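Local coordinates for pyruvate formate-lyase 2 (Archaeoglobus fulgidus, PDB 2F3O), which is of unknown function but belongs to the glycyl radical enzymes related to pyruvate formate-lyase and glycerol dehydratase, and probably acts as a lyase, at residues A[388-393]-A[703-708]; A[468-473]-A[483-488]; A[213-218]-A[238-243]; A[122-127]-A[507-512]. All coordinates share one frame; numbering follows the deposited sequence.

Contact 1 of 4, residues A[388-393]-A[703-708]; sequences AISSGC and KGDAVI
S390 and G704 bring the two backbones together, their CA atoms 5.3 Å apart, and CB of S390 lies 3.3 Å from the carbonyl O of G704. Beside this carbon-to-carbonyl packing runs a contact between side-chain carbons. CG2 of I389 meets CD1 of I708 at 3.7 Å, and the same I708 CD1 rests 3.9 Å from CA of S390, so one methyl touches two successive residues at the end of the helix. The two isoleucines cross obliquely; in I389, CG1 stands beside the backbone N (chi1 -68°), which leaves the CG2 branch to face I708. The hydroxyl of S390 is 3.5 Å from OD1 of D705, but it turns back into its own helix, toward the carbonyl O of A386, with that of E387 also within reach. Further out, a Schellman motif ends helix 379-390: C393 N bonds to A388 O and G392 N to I389 O, with G392 at positive phi. I389 also packs on F725 and I708 on I727, both of strand 722-728. Each helix is the crossover of a beta-alpha-beta unit: helix 379-390 joins parallel strands 368-373 and 396-400, and helix 704-717 joins strands 692-696 and 722-728. With no hydrogen bond between the segments, and with the serine hydroxyl engaged within its own helix, the join between these units depends here on van der Waals packing.

Contact 2 of 4, residues A[468-473]-A[483-488]; sequences AKTEKP and LREQVS
The carboxamide of Q486 faces the backbone of A468 and grips it twice. A468 N donates to Q486 OE1 at 2.9 Å, and Q486 NE2 donates to A468 O at 2.8 Å; the second bond is the more bent, 140° at the hydrogen against 154°. In both, the donor is tilted out of the plane of the accepting carbonyl. The glutamine chain reaches this position through a bend at chi2 (-72°), which places CD, and CB of A468 sits 3.5 Å from NE2. The grip holds the loop that follows helix 447-453 against the side of helix 477-508, the helix into which that loop leads; an inverse gamma turn centred on K469 kinks the chain here and brings T470 round to the same amide. T470 and Q486 approach tip to tip, with the methyl CG2 of T470 3.4 Å from NE2. E485, its chain extended beyond CG, passes T470 in the opposite direction, and its OE2 comes within 4.0 Å of the same CG2. Q486 also packs on Y452 and A453 at the end of helix 447-453, while T470 touches K482 and A468 touches H489, each on helix 477-508.

Contact 3 of 4, residues A[213-218]-A[238-243]; sequences YSKLAE and ICRKVP
E218 and R240 supply the charged part of the contact, a salt bridge of 3.2 Å between OE2 of E218 and NH1 of R240. The carboxylate and guanidinium planes are only 21° apart, but the oxygen approaches the guanidinium obliquely. A bend at chi3 (-37°) swings NE of R240 round and helps bring the group back over the first segment. K215 reaches it at the edge, its CE 4.0 Å from NH2, while the ammonium NZ stays 4.6 Å from that nitrogen; the carboxylate of E218 probably offsets some of the repulsion between these like charges. A polar approach without a hydrogen bond comes next: OG of S214 lies over one face of the guanidinium, 3.1 Å from NH1 and offset toward the rim. That hydroxyl is bonded instead to the carbonyl of A236. The remaining contacts are van der Waals, with CB of S214 against CB of C239 at 3.8 Å and CB of Y213 against SG of C239 at 4.2 Å. Helices 190-221 and 227-241 succeed each other as an antiparallel hairpin, with A217 packed on I235 and A236 nearer the turn and P243 on V206 further from it. Helix 250-267 adjoins the second arm, touching I238, C239 and V242.

Contact 4 of 4, residues A[122-127]-A[507-512]; sequences KTIEAF and EVKPTP
E507, in the last turn of helix 477-508, lays its aliphatic part against the ring of F127: CB is 3.6 Å from CE1, and CG 3.7 Å from CZ. The approach is oblique, and the carboxylate plane makes 46° with the ring. Bent at chi2, the chain carries its acid group on to R530, with which OE2 forms a salt bridge. V508 follows and sends its two methyls to different residues of helix 124-128. CG1 touches CD1 of F127 at 3.6 Å, whereas CG2 touches CG1 of I124 at 3.7 Å. F127 is placed for this by a CG anti to its backbone N (chi1 -168°). At K509 the chain leaves the helix; CB of this lysine still meets CD1 of I124 at 3.9 Å, but NZ leads off to a salt bridge with E80 and a hydrogen bond to the carbonyl of E267. P510 continues to helix 39-53, packing on M39 and I40, and T511 N bonds to D527 just before helix 512-516. In the first segment, helix 124-128 opens with T123 as N-cap, its OG1 accepting from A126 N at 3.1 Å. F127 also stacks edge-to-face with Y503 and packs on P38 of the second subunit, so this junction adjoins the subunit interface. The chemistry divides: carbon atoms, chiefly of methyls, methylenes and the ring, make the contact between the segments, so its cohesion is apolar, while polar partners outside them, R530 for E507 and the E267 carbonyl and E80 carboxylate for K509, probably hold the ends of these two side chains.

The four sites lie apart, none touching another. Contacts 2 and 4 use helix 477-508, one in its first half and the other at its end, with centres 35 Å apart. Contact 3, a local helix hairpin, comes closest to contact 4, nearest atoms about 13 Å apart; both it and contact 2 are nested inside the span that contact 4 closes. Contact 1 crosses that span and lies across the chain's centre from contact 4, 47 Å between centres. It alone links the pyruvate formate lyase-like and glycine radical ranges, through helices flanking strands 396-400 and 722-728, which pair antiparallel. Contacts 2 and 3 thus fix local turns, while contacts 1 and 4 join segments over 300 residues apart.

Contact 1 of 4, residues A[388-393]-A[703-708]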
# COMPACT_ATOMS: atom_id res chain seq x y z
N ALA A 388 2.98 4.55 -53.39
CA ALA A 388 1.67 5.06 -53.02
C ALA A 388 1.75 6.55 -52.74
O ALA A 388 0.94 7.32 -53.24
CB ALA A 388 1.14 4.33 -51.81
N ILE A 389 2.77 6.94 -51.97
CA ILE A 389 2.95 8.33 -51.57
C ILE A 389 3.22 9.23 -52.76
O ILE A 389 2.53 10.23 -52.92
CB ILE A 389 4.08 8.46 -50.52
CG1 ILE A 389 3.65 7.81 -49.20
CG2 ILE A 389 4.38 9.89 -50.26
CD1 ILE A 389 4.69 7.92 -48.10
N SER A 390 4.18 8.83 -53.60
CA SER A 390 4.54 9.57 -54.83
C SER A 390 3.40 9.75 -55.84
O SER A 390 3.29 10.80 -56.47
CB SER A 390 5.71 8.92 -55.54
OG SER A 390 5.39 7.60 -55.91
N SER A 391 2.54 8.74 -55.95
CA SER A 391 1.34 8.83 -56.77
C SER A 391 0.20 9.58 -56.06
O SER A 391 -0.97 9.39 -56.39
CB SER A 391 0.88 7.45 -57.23
OG SER A 391 0.48 6.65 -56.13
N GLY A 392 0.54 10.41 -55.08
CA GLY A 392 -0.39 11.35 -54.49
C GLY A 392 -1.52 10.83 -53.63
O GLY A 392 -2.55 11.50 -53.52
N CYS A 393 -1.33 9.67 -53.00
CA CYS A 393 -2.37 9.09 -52.15
C CYS A 393 -2.71 9.93 -50.94
O CYS A 393 -3.87 9.98 -50.54
CB CYS A 393 -2.01 7.67 -51.72
SG CYS A 393 -0.70 7.62 -50.50
N LYS A 703 10.96 10.47 -61.80
CA LYS A 703 11.50 9.66 -60.71
C LYS A 703 10.72 9.93 -59.42
O LYS A 703 11.27 10.40 -58.42
CB LYS A 703 13.00 9.96 -60.52
CG LYS A 703 13.38 11.41 -60.88
CD LYS A 703 14.47 11.98 -59.96
CE LYS A 703 14.40 13.51 -59.92
NZ LYS A 703 15.16 14.07 -58.77
N GLY A 704 9.41 9.66 -59.47
CA GLY A 704 8.52 9.85 -58.32
C GLY A 704 8.88 8.92 -57.18
O GLY A 704 8.98 9.35 -56.03
N ASP A 705 9.09 7.65 -57.52
CA ASP A 705 9.53 6.62 -56.59
C ASP A 705 10.83 6.99 -55.91
O ASP A 705 10.85 7.29 -54.72
CB ASP A 705 9.73 5.30 -57.33
CG ASP A 705 8.44 4.61 -57.65
OD1 ASP A 705 7.38 5.26 -57.54
OD2 ASP A 705 8.47 3.41 -58.01
N ALA A 706 11.90 6.96 -56.70
CA ALA A 706 13.27 7.10 -56.21
C ALA A 706 13.46 8.23 -55.21
O ALA A 706 14.08 8.04 -54.17
CB ALA A 706 14.24 7.26 -57.40
N VAL A 707 12.89 9.40 -55.51
CA VAL A 707 13.16 10.58 -54.71
C VAL A 707 12.37 10.58 -53.40
O VAL A 707 12.76 11.26 -52.44
CB VAL A 707 12.97 11.91 -55.52
CG1 VAL A 707 11.54 12.43 -55.43
CG2 VAL A 707 13.97 12.98 -55.06
N ILE A 708 11.30 9.80 -53.34
CA ILE A 708 10.48 9.73 -52.12
C ILE A 708 10.97 8.65 -51.16
O ILE A 708 11.04 8.88 -49.96
CB ILE A 708 8.96 9.71 -52.42
CG1 ILE A 708 8.46 11.15 -52.32
CG2 ILE A 708 8.19 8.79 -51.48
CD1 ILE A 708 7.00 11.30 -52.40

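Contact 2 of 4, residues A[468-473]-A[483-488]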
# COMPACT_ATOMS: atom_id res chain seq x y z
N ALA A 468 3.28 34.38 -15.48
CA ALA A 468 4.03 34.55 -14.24
C ALA A 468 4.44 36.01 -14.14
O ALA A 468 4.66 36.67 -15.15
CB ALA A 468 5.25 33.66 -14.25
N LYS A 469 4.57 36.53 -12.93
CA LYS A 469 4.95 37.92 -12.82
C LYS A 469 6.46 38.08 -12.95
O LYS A 469 7.12 38.41 -11.97
CB LYS A 469 4.44 38.53 -11.51
CG LYS A 469 2.94 38.88 -11.51
CD LYS A 469 2.46 39.32 -12.90
CE LYS A 469 1.17 40.11 -12.82
NZ LYS A 469 0.28 39.53 -11.79
N THR A 470 7.00 37.87 -14.15
CA THR A 470 8.43 38.10 -14.43
C THR A 470 8.71 39.59 -14.57
O THR A 470 7.79 40.41 -14.55
CB THR A 470 8.91 37.38 -15.72
OG1 THR A 470 8.19 37.88 -16.86
CG2 THR A 470 8.71 35.89 -15.62
N GLU A 471 9.98 39.95 -14.71
CA GLU A 471 10.32 41.37 -14.90
C GLU A 471 10.48 41.76 -16.39
O GLU A 471 10.33 40.91 -17.28
CB GLU A 471 11.54 41.75 -14.07
CG GLU A 471 11.18 42.09 -12.64
CD GLU A 471 12.27 41.70 -11.66
OE1 GLU A 471 13.32 41.18 -12.10
OE2 GLU A 471 12.06 41.91 -10.44
N LYS A 472 10.72 43.05 -16.65
CA LYS A 472 11.07 43.51 -17.99
C LYS A 472 12.43 42.89 -18.30
O LYS A 472 13.31 42.85 -17.45
CB LYS A 472 11.15 45.04 -18.09
CG LYS A 472 9.89 45.80 -17.72
CD LYS A 472 10.10 47.30 -17.91
CE LYS A 472 9.39 48.15 -16.84
NZ LYS A 472 8.00 48.57 -17.23
N PRO A 473 12.58 42.35 -19.51
CA PRO A 473 13.84 41.72 -19.88
C PRO A 473 14.91 42.71 -20.36
O PRO A 473 14.59 43.73 -20.99
CB PRO A 473 13.44 40.78 -21.01
CG PRO A 473 12.17 41.37 -21.59
CD PRO A 473 11.56 42.28 -20.57
N LEU A 483 11.78 33.06 -20.08
CA LEU A 483 10.99 32.23 -21.00
C LEU A 483 10.66 30.86 -20.37
O LEU A 483 9.49 30.48 -20.28
CB LEU A 483 11.70 32.06 -22.36
CG LEU A 483 11.10 31.09 -23.39
CD1 LEU A 483 9.74 31.55 -23.86
CD2 LEU A 483 12.02 30.93 -24.56
N ARG A 484 11.71 30.16 -19.91
CA ARG A 484 11.61 28.87 -19.22
C ARG A 484 10.65 28.92 -18.05
O ARG A 484 9.87 28.00 -17.83
CB ARG A 484 12.98 28.42 -18.71
CG ARG A 484 13.09 26.94 -18.40
CD ARG A 484 14.18 26.75 -17.35
NE ARG A 484 14.78 25.42 -17.40
CZ ARG A 484 15.86 25.11 -18.11
NH1 ARG A 484 16.46 26.05 -18.82
NH2 ARG A 484 16.34 23.88 -18.10
N GLU A 485 10.70 30.00 -17.30
CA GLU A 485 9.80 30.17 -16.20
C GLU A 485 8.38 30.32 -16.70
O GLU A 485 7.46 29.82 -16.07
CB GLU A 485 10.20 31.38 -15.38
CG GLU A 485 9.56 31.42 -14.01
CD GLU A 485 9.98 32.63 -13.22
OE1 GLU A 485 11.20 32.94 -13.23
OE2 GLU A 485 9.10 33.26 -12.60
N GLN A 486 8.19 30.99 -17.84
CA GLN A 486 6.84 31.20 -18.33
C GLN A 486 6.21 29.95 -18.93
O GLN A 486 5.01 29.72 -18.76
CB GLN A 486 6.78 32.35 -19.32
CG GLN A 486 6.90 33.71 -18.70
CD GLN A 486 5.68 34.15 -17.90
OE1 GLN A 486 4.67 33.45 -17.82
NE2 GLN A 486 5.78 35.34 -17.33
N VAL A 487 7.02 29.16 -19.64
CA VAL A 487 6.59 27.86 -20.18
C VAL A 487 6.09 26.99 -19.03
O VAL A 487 4.95 26.51 -19.06
CB VAL A 487 7.74 27.13 -20.91
CG1 VAL A 487 7.31 25.74 -21.37
CG2 VAL A 487 8.21 27.95 -22.10
N SER A 488 6.94 26.85 -18.01
CA SER A 488 6.62 26.20 -16.74
C SER A 488 5.25 26.61 -16.20
O SER A 488 4.39 25.77 -15.99
CB SER A 488 7.69 26.52 -15.70
OG SER A 488 7.58 25.70 -14.55

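Contact 3 of 4, residues A[213-218]-A[238-243]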
# COMPACT_ATOMS: atom_id res chain seq x y z
N TYR A 213 -28.33 -6.97 -35.73
CA TYR A 213 -27.85 -6.92 -37.12
C TYR A 213 -27.97 -8.27 -37.81
O TYR A 213 -28.02 -8.34 -39.03
CB TYR A 213 -26.41 -6.41 -37.23
CG TYR A 213 -26.30 -4.91 -37.36
CD1 TYR A 213 -25.94 -4.13 -36.27
CD2 TYR A 213 -26.56 -4.27 -38.57
CE1 TYR A 213 -25.84 -2.76 -36.38
CE2 TYR A 213 -26.46 -2.89 -38.69
CZ TYR A 213 -26.10 -2.14 -37.58
OH TYR A 213 -25.98 -0.77 -37.64
N SER A 214 -28.01 -9.33 -37.00
CA SER A 214 -28.19 -10.69 -37.48
C SER A 214 -29.61 -10.87 -37.98
O SER A 214 -29.85 -11.53 -38.99
CB SER A 214 -27.91 -11.67 -36.35
OG SER A 214 -28.27 -12.99 -36.71
N LYS A 215 -30.55 -10.23 -37.28
CA LYS A 215 -31.97 -10.33 -37.59
C LYS A 215 -32.34 -9.51 -38.83
O LYS A 215 -33.14 -9.96 -39.64
CB LYS A 215 -32.80 -9.90 -36.37
CG LYS A 215 -34.00 -10.80 -36.04
CD LYS A 215 -33.72 -12.32 -36.19
CE LYS A 215 -32.79 -12.89 -35.10
NZ LYS A 215 -33.04 -12.22 -33.79
N LEU A 216 -31.73 -8.33 -38.97
CA LEU A 216 -31.92 -7.50 -40.15
C LEU A 216 -31.35 -8.19 -41.38
O LEU A 216 -31.95 -8.12 -42.45
CB LEU A 216 -31.23 -6.14 -39.98
CG LEU A 216 -31.86 -4.83 -40.51
CD1 LEU A 216 -30.84 -4.01 -41.25
CD2 LEU A 216 -33.07 -5.05 -41.40
N ALA A 217 -30.20 -8.86 -41.23
CA ALA A 217 -29.57 -9.61 -42.31
C ALA A 217 -30.44 -10.76 -42.80
O ALA A 217 -30.47 -11.07 -43.99
CB ALA A 217 -28.24 -10.13 -41.87
N GLU A 218 -31.12 -11.40 -41.86
CA GLU A 218 -32.03 -12.50 -42.16
C GLU A 218 -33.28 -11.96 -42.85
O GLU A 218 -33.79 -12.56 -43.79
CB GLU A 218 -32.41 -13.16 -40.85
CG GLU A 218 -32.53 -14.64 -40.90
CD GLU A 218 -32.68 -15.20 -39.51
OE1 GLU A 218 -33.53 -14.67 -38.73
OE2 GLU A 218 -31.94 -16.14 -39.18
N ILE A 238 -22.73 -14.85 -38.96
CA ILE A 238 -21.60 -14.19 -38.33
C ILE A 238 -22.04 -13.30 -37.17
O ILE A 238 -21.53 -13.45 -36.07
CB ILE A 238 -20.83 -13.36 -39.36
CG1 ILE A 238 -20.07 -14.27 -40.32
CG2 ILE A 238 -19.80 -12.50 -38.70
CD1 ILE A 238 -19.59 -13.54 -41.54
N CYS A 239 -23.01 -12.42 -37.38
CA CYS A 239 -23.49 -11.53 -36.31
C CYS A 239 -24.31 -12.20 -35.21
O CYS A 239 -24.70 -11.54 -34.26
CB CYS A 239 -24.33 -10.41 -36.89
SG CYS A 239 -23.39 -9.23 -37.78
N ARG A 240 -24.61 -13.48 -35.36
CA ARG A 240 -25.27 -14.23 -34.31
C ARG A 240 -24.18 -14.70 -33.39
O ARG A 240 -24.36 -14.82 -32.18
CB ARG A 240 -26.01 -15.43 -34.91
CG ARG A 240 -26.69 -16.37 -33.90
CD ARG A 240 -27.66 -17.34 -34.60
NE ARG A 240 -28.39 -16.76 -35.73
CZ ARG A 240 -29.45 -15.95 -35.64
NH1 ARG A 240 -30.03 -15.50 -36.75
NH2 ARG A 240 -29.94 -15.58 -34.45
N LYS A 241 -23.02 -14.97 -33.98
CA LYS A 241 -21.92 -15.59 -33.27
C LYS A 241 -21.04 -14.53 -32.63
O LYS A 241 -20.73 -14.59 -31.44
CB LYS A 241 -21.10 -16.43 -34.23
CG LYS A 241 -19.93 -17.09 -33.57
CD LYS A 241 -18.93 -17.61 -34.57
CE LYS A 241 -17.78 -18.30 -33.86
NZ LYS A 241 -17.02 -19.13 -34.82
N VAL A 242 -20.63 -13.54 -33.42
CA VAL A 242 -19.66 -12.59 -32.94
C VAL A 242 -20.08 -11.16 -32.91
O VAL A 242 -20.45 -10.58 -33.92
CB VAL A 242 -18.30 -12.62 -33.71
CG1 VAL A 242 -17.66 -13.97 -33.66
CG2 VAL A 242 -18.46 -12.15 -35.14
N PRO A 243 -20.27 -10.66 -31.70
CA PRO A 243 -19.31 -10.04 -30.83
C PRO A 243 -19.26 -10.89 -29.54
O PRO A 243 -18.49 -10.61 -28.64
CB PRO A 243 -19.91 -8.65 -30.58
CG PRO A 243 -21.38 -8.77 -30.96
CD PRO A 243 -21.64 -10.23 -31.37

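Contact 4 of 4, residues A[122-127]-A[507-512]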
# COMPACT_ATOMS: atom_id res chain seq x y z
N LYS A 122 -25.38 19.37 -16.31
CA LYS A 122 -25.18 17.95 -16.02
C LYS A 122 -23.94 17.46 -16.75
O LYS A 122 -23.73 16.25 -16.89
CB LYS A 122 -26.38 17.14 -16.47
CG LYS A 122 -27.50 17.09 -15.49
CD LYS A 122 -28.59 16.12 -15.93
CE LYS A 122 -29.85 16.36 -15.12
NZ LYS A 122 -30.31 17.80 -15.13
N THR A 123 -23.12 18.41 -17.22
CA THR A 123 -21.99 18.09 -18.07
C THR A 123 -20.71 17.92 -17.27
O THR A 123 -20.66 18.27 -16.10
CB THR A 123 -21.69 19.21 -19.11
OG1 THR A 123 -21.21 20.39 -18.44
CG2 THR A 123 -22.91 19.55 -19.94
N ILE A 124 -19.67 17.43 -17.95
CA ILE A 124 -18.33 17.33 -17.39
C ILE A 124 -17.85 18.70 -16.95
O ILE A 124 -17.36 18.85 -15.84
CB ILE A 124 -17.35 16.70 -18.41
CG1 ILE A 124 -17.82 15.30 -18.78
CG2 ILE A 124 -15.93 16.64 -17.87
CD1 ILE A 124 -16.96 14.58 -19.74
N GLU A 125 -18.06 19.71 -17.80
CA GLU A 125 -17.65 21.08 -17.49
C GLU A 125 -18.33 21.68 -16.24
O GLU A 125 -17.70 22.42 -15.48
CB GLU A 125 -17.84 21.96 -18.73
CG GLU A 125 -18.30 23.38 -18.48
CD GLU A 125 -17.81 24.33 -19.56
OE1 GLU A 125 -17.18 23.81 -20.52
OE2 GLU A 125 -18.00 25.57 -19.44
N ALA A 126 -19.59 21.31 -16.01
CA ALA A 126 -20.31 21.71 -14.81
C ALA A 126 -19.68 21.20 -13.50
O ALA A 126 -19.68 21.91 -12.50
CB ALA A 126 -21.75 21.29 -14.90
N PHE A 127 -19.14 19.98 -13.53
CA PHE A 127 -18.36 19.43 -12.41
C PHE A 127 -17.08 20.19 -12.21
O PHE A 127 -16.75 20.56 -11.10
CB PHE A 127 -18.03 17.94 -12.63
CG PHE A 127 -17.49 17.24 -11.41
CD1 PHE A 127 -18.32 16.44 -10.64
CD2 PHE A 127 -16.15 17.36 -11.03
CE1 PHE A 127 -17.83 15.79 -9.54
CE2 PHE A 127 -15.66 16.72 -9.92
CZ PHE A 127 -16.50 15.93 -9.17
N GLU A 507 -16.00 11.10 -12.50
CA GLU A 507 -17.17 11.26 -11.68
C GLU A 507 -18.47 11.32 -12.44
O GLU A 507 -19.46 10.78 -11.96
CB GLU A 507 -17.05 12.49 -10.81
CG GLU A 507 -16.04 12.33 -9.70
CD GLU A 507 -16.43 11.24 -8.73
OE1 GLU A 507 -17.51 11.34 -8.10
OE2 GLU A 507 -15.64 10.28 -8.57
N VAL A 508 -18.50 11.97 -13.61
CA VAL A 508 -19.78 12.15 -14.31
C VAL A 508 -19.90 11.42 -15.64
O VAL A 508 -20.97 11.38 -16.24
CB VAL A 508 -20.16 13.65 -14.51
CG1 VAL A 508 -19.62 14.51 -13.37
CG2 VAL A 508 -19.67 14.17 -15.84
N LYS A 509 -18.80 10.85 -16.09
CA LYS A 509 -18.75 10.13 -17.36
C LYS A 509 -17.73 8.99 -17.25
O LYS A 509 -16.67 9.01 -17.90
CB LYS A 509 -18.37 11.13 -18.47
CG LYS A 509 -18.18 10.60 -19.90
CD LYS A 509 -19.46 10.26 -20.53
CE LYS A 509 -19.24 9.87 -21.96
NZ LYS A 509 -20.27 8.87 -22.36
N PRO A 510 -18.04 7.99 -16.41
CA PRO A 510 -17.22 6.79 -16.57
C PRO A 510 -17.66 6.04 -17.85
O PRO A 510 -18.79 6.23 -18.33
CB PRO A 510 -17.50 5.98 -15.30
CG PRO A 510 -18.86 6.43 -14.85
CD PRO A 510 -19.06 7.84 -15.35
N THR A 511 -16.76 5.26 -18.43
CA THR A 511 -17.03 4.65 -19.72
C THR A 511 -16.79 3.14 -19.71
O THR A 511 -15.74 2.67 -20.16
CB THR A 511 -16.19 5.32 -20.81
OG1 THR A 511 -14.80 5.28 -20.45
CG2 THR A 511 -16.62 6.78 -21.01
N PRO A 512 -17.77 2.38 -19.20
CA PRO A 512 -17.66 0.95 -18.92
C PRO A 512 -17.37 0.03 -20.10
O PRO A 512 -16.64 -0.93 -19.93
CB PRO A 512 -19.04 0.59 -18.36
CG PRO A 512 -19.64 1.86 -17.94
CD PRO A 512 -19.08 2.92 -18.81